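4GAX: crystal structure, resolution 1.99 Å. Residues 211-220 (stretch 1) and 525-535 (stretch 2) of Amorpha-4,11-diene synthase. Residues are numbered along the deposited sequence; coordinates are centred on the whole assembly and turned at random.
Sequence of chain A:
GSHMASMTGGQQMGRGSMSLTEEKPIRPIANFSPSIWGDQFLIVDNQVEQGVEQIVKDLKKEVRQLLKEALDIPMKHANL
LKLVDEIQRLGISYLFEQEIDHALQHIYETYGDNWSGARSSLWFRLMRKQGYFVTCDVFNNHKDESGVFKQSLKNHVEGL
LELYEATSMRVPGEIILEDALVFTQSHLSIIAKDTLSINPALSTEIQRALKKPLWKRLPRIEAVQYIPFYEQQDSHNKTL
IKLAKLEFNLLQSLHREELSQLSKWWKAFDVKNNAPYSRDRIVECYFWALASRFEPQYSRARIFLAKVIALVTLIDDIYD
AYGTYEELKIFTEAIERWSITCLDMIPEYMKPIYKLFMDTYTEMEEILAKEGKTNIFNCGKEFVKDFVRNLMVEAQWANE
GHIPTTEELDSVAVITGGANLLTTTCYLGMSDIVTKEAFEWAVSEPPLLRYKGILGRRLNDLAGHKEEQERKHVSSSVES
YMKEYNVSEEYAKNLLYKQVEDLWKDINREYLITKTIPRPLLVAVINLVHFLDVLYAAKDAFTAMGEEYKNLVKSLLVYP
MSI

Stretch 1 (211-220) KKPLWKRLPR
Stretch 2, residues 525-535: VINLVHFLDVL

Stretch 2 is helical throughout, and stretch 1 lies along it as an irregular strap: K212 leaves helical phi/psi (-156/123), 214-216 turn with helical phi/psi, R217 and L218 are extended (psi 135 and 140), and a new helix begins at P219 with L218 as its N-cap. The chains run in opposite senses, with CA atoms 5.6 Å apart at K216 and H530 and 6.4 Å at L218 and N527; together they bury 564 Å².

H530 is the central bump. Its CB points toward the strap, and with chi1 m (-75°) and chi2 141° the imidazole enters a hollow formed by the 215-216 turn. One face of the H530 ring receives K216 CA, 3.9 Å from the ring centroid and 14° off the normal, a CH-pi contact. The ring edge meets the W215 indole face, H530 CE1 to W215 CE2 3.5 Å, the planes at 81°. H530 CE1 also lies 3.0 Å from W215 O. W215 (chi1 t, chi2 -130°) is buried, and its CZ2 packs obliquely 3.8 Å from CG1 of I526, one helical turn before H530.

L218 is the reciprocal bump, pressed into the helix surface with off-well chi angles (-93°, 6°). Its forked end suits this groove: L218 CD1 sits 3.5 Å from N527 O and 3.9 Å from H530 CB, while L218 CD2 reaches the edge of F531 (CD1, 3.7 Å) and V534 CG2 at 4.4 Å.

Charge closes the more exposed end. D533 (chi1 t) OD2 forms salt bridges with NZ of K216 (m, t, p, p; 3.4 Å), which also gives it a weak hydrogen bond, and with K212 NZ (3.6 Å). K212 (t, t, m, t) is extended up to a bend at chi3, and its NZ lies 3.7 Å from V534 CG2. One water accepts from K212 NZ (2.9 Å) and donates to K216 O (2.7 Å) and H530 O (2.8 Å).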

# COMPACT_ATOMS: atom_id res chain seq x y z
N LYS A 211 -2.81 -16.32 -6.84
CA LYS A 211 -3.52 -15.87 -5.64
C LYS A 211 -3.56 -14.33 -5.56
O LYS A 211 -4.59 -13.75 -5.20
CB LYS A 211 -2.87 -16.45 -4.38
CG LYS A 211 -3.74 -16.42 -3.13
CD LYS A 211 -3.58 -17.70 -2.28
CE LYS A 211 -4.21 -18.92 -2.96
NZ LYS A 211 -3.22 -19.91 -3.50
N LYS A 212 -2.46 -13.68 -5.89
CA LYS A 212 -2.42 -12.21 -5.91
C LYS A 212 -1.31 -11.76 -6.84
O LYS A 212 -0.14 -12.14 -6.68
CB LYS A 212 -2.18 -11.64 -4.50
CG LYS A 212 -2.10 -10.10 -4.49
CD LYS A 212 -1.83 -9.55 -3.08
CE LYS A 212 -3.02 -9.73 -2.15
NZ LYS A 212 -2.92 -8.80 -0.97
N PRO A 213 -1.67 -10.96 -7.85
CA PRO A 213 -0.60 -10.56 -8.77
C PRO A 213 0.39 -9.60 -8.12
O PRO A 213 0.06 -8.93 -7.13
CB PRO A 213 -1.35 -9.90 -9.91
CG PRO A 213 -2.65 -9.45 -9.32
CD PRO A 213 -2.99 -10.44 -8.26
N LEU A 214 1.59 -9.56 -8.70
CA LEU A 214 2.71 -8.78 -8.19
C LEU A 214 2.36 -7.30 -7.93
O LEU A 214 2.72 -6.73 -6.88
CB LEU A 214 3.84 -8.87 -9.22
CG LEU A 214 5.12 -8.09 -8.95
CD1 LEU A 214 5.72 -8.56 -7.64
CD2 LEU A 214 6.11 -8.33 -10.11
N TRP A 215 1.64 -6.70 -8.87
CA TRP A 215 1.28 -5.29 -8.78
C TRP A 215 0.44 -4.98 -7.54
O TRP A 215 0.57 -3.92 -6.94
CB TRP A 215 0.53 -4.88 -10.05
CG TRP A 215 0.01 -3.44 -10.10
CD1 TRP A 215 -1.27 -3.06 -10.42
CD2 TRP A 215 0.73 -2.22 -9.84
NE1 TRP A 215 -1.39 -1.69 -10.38
CE2 TRP A 215 -0.18 -1.15 -10.02
CE3 TRP A 215 2.04 -1.93 -9.45
CZ2 TRP A 215 0.19 0.19 -9.84
CZ3 TRP A 215 2.41 -0.60 -9.27
CH2 TRP A 215 1.48 0.45 -9.47
N LYS A 216 -0.42 -5.93 -7.16
CA LYS A 216 -1.29 -5.74 -6.01
C LYS A 216 -0.63 -6.04 -4.66
O LYS A 216 -1.10 -5.58 -3.62
CB LYS A 216 -2.59 -6.55 -6.18
CG LYS A 216 -3.60 -5.86 -7.11
CD LYS A 216 -4.78 -6.75 -7.51
CE LYS A 216 -5.61 -7.16 -6.32
NZ LYS A 216 -5.73 -6.03 -5.38
N ARG A 217 0.45 -6.81 -4.67
CA ARG A 217 1.18 -7.13 -3.43
C ARG A 217 2.11 -5.97 -3.06
O ARG A 217 2.82 -5.42 -3.91
CB ARG A 217 1.99 -8.42 -3.60
CG ARG A 217 2.74 -8.89 -2.33
CD ARG A 217 3.17 -10.36 -2.46
NE ARG A 217 3.46 -10.63 -3.86
CZ ARG A 217 2.80 -11.48 -4.62
NH1 ARG A 217 1.81 -12.21 -4.11
NH2 ARG A 217 3.14 -11.61 -5.89
N LEU A 218 2.10 -5.60 -1.78
CA LEU A 218 2.98 -4.53 -1.30
C LEU A 218 4.43 -4.97 -1.54
O LEU A 218 4.76 -6.13 -1.30
CB LEU A 218 2.75 -4.35 0.20
CG LEU A 218 1.73 -3.29 0.65
CD1 LEU A 218 0.98 -2.66 -0.52
CD2 LEU A 218 0.78 -3.87 1.67
N PRO A 219 5.29 -4.04 -1.98
CA PRO A 219 6.68 -4.39 -2.33
C PRO A 219 7.48 -5.07 -1.22
O PRO A 219 8.25 -5.96 -1.54
CB PRO A 219 7.32 -3.04 -2.71
CG PRO A 219 6.28 -1.97 -2.40
CD PRO A 219 4.95 -2.65 -2.37
N ARG A 220 7.31 -4.68 0.04
CA ARG A 220 8.07 -5.33 1.12
C ARG A 220 7.58 -6.76 1.35
O ARG A 220 8.36 -7.67 1.71
CB ARG A 220 7.96 -4.53 2.43
CG ARG A 220 8.86 -5.04 3.57
CD ARG A 220 10.34 -4.91 3.22
NE ARG A 220 11.18 -5.18 4.39
CZ ARG A 220 12.51 -5.22 4.38
NH1 ARG A 220 13.18 -5.01 3.24
NH2 ARG A 220 13.17 -5.46 5.51
N VAL A 525 0.64 6.74 -2.26
CA VAL A 525 -0.79 6.62 -2.42
C VAL A 525 -1.15 5.24 -2.97
O VAL A 525 -2.06 4.59 -2.45
CB VAL A 525 -1.39 7.71 -3.35
CG1 VAL A 525 -2.86 7.39 -3.68
CG2 VAL A 525 -1.28 9.11 -2.69
N ILE A 526 -0.45 4.78 -4.00
CA ILE A 526 -0.83 3.52 -4.64
C ILE A 526 -0.60 2.35 -3.68
O ILE A 526 -1.36 1.38 -3.68
CB ILE A 526 -0.14 3.28 -6.02
CG1 ILE A 526 -0.86 2.18 -6.81
CG2 ILE A 526 1.34 2.86 -5.88
CD1 ILE A 526 -2.26 2.58 -7.24
N ASN A 527 0.42 2.46 -2.83
CA ASN A 527 0.70 1.40 -1.87
C ASN A 527 -0.43 1.35 -0.85
O ASN A 527 -0.92 0.28 -0.50
CB ASN A 527 2.05 1.62 -1.17
CG ASN A 527 3.24 1.40 -2.09
OD1 ASN A 527 3.13 0.75 -3.14
ND2 ASN A 527 4.39 1.94 -1.69
N LEU A 528 -0.86 2.52 -0.37
CA LEU A 528 -1.97 2.57 0.58
C LEU A 528 -3.25 2.01 -0.03
O LEU A 528 -4.05 1.39 0.68
CB LEU A 528 -2.20 3.99 1.11
CG LEU A 528 -1.10 4.46 2.08
CD1 LEU A 528 -1.29 5.94 2.43
CD2 LEU A 528 -1.10 3.61 3.35
N VAL A 529 -3.46 2.21 -1.32
CA VAL A 529 -4.64 1.61 -1.97
C VAL A 529 -4.52 0.09 -2.03
O VAL A 529 -5.47 -0.63 -1.72
CB VAL A 529 -4.84 2.15 -3.43
CG1 VAL A 529 -6.00 1.42 -4.11
CG2 VAL A 529 -5.11 3.65 -3.41
N HIS A 530 -3.35 -0.41 -2.42
CA HIS A 530 -3.15 -1.87 -2.46
C HIS A 530 -3.22 -2.49 -1.07
O HIS A 530 -3.67 -3.63 -0.90
CB HIS A 530 -1.83 -2.21 -3.15
CG HIS A 530 -1.88 -2.05 -4.64
ND1 HIS A 530 -0.83 -1.54 -5.37
CD2 HIS A 530 -2.86 -2.33 -5.52
CE1 HIS A 530 -1.17 -1.51 -6.65
NE2 HIS A 530 -2.40 -1.98 -6.77
N PHE A 531 -2.80 -1.73 -0.06
CA PHE A 531 -2.92 -2.20 1.32
C PHE A 531 -4.35 -2.56 1.71
O PHE A 531 -4.59 -3.44 2.57
CB PHE A 531 -2.35 -1.18 2.31
CG PHE A 531 -2.47 -1.61 3.73
CD1 PHE A 531 -1.66 -2.63 4.22
CD2 PHE A 531 -3.39 -1.02 4.58
CE1 PHE A 531 -1.77 -3.05 5.53
CE2 PHE A 531 -3.50 -1.44 5.90
CZ PHE A 531 -2.69 -2.45 6.38
N LEU A 532 -5.33 -1.90 1.10
CA LEU A 532 -6.73 -2.14 1.47
C LEU A 532 -7.09 -3.60 1.24
O LEU A 532 -7.92 -4.17 1.95
CB LEU A 532 -7.70 -1.26 0.67
CG LEU A 532 -7.57 0.27 0.77
CD1 LEU A 532 -8.34 0.96 -0.37
CD2 LEU A 532 -8.05 0.76 2.11
N ASP A 533 -6.43 -4.21 0.25
CA ASP A 533 -6.67 -5.62 -0.05
C ASP A 533 -6.20 -6.51 1.10
O ASP A 533 -6.77 -7.57 1.33
CB ASP A 533 -5.97 -6.02 -1.36
CG ASP A 533 -6.68 -7.16 -2.08
OD1 ASP A 533 -7.94 -7.18 -2.09
OD2 ASP A 533 -5.99 -8.03 -2.64
N VAL A 534 -5.17 -6.07 1.82
CA VAL A 534 -4.66 -6.77 3.00
C VAL A 534 -5.50 -6.43 4.22
O VAL A 534 -5.86 -7.30 5.03
CB VAL A 534 -3.19 -6.37 3.29
CG1 VAL A 534 -2.78 -6.82 4.69
CG2 VAL A 534 -2.27 -6.97 2.21
N LEU A 535 -5.83 -5.16 4.35
CA LEU A 535 -6.67 -4.70 5.44
C LEU A 535 -7.98 -5.48 5.48
O LEU A 535 -8.39 -5.98 6.54
CB LEU A 535 -6.97 -3.21 5.27
CG LEU A 535 -6.97 -2.31 6.51
CD1 LEU A 535 -7.98 -1.17 6.38
CD2 LEU A 535 -7.19 -3.11 7.79
O HOH W 1 -2.26 -6.00 -1.26
O HOH W 2 -4.83 -9.84 0.62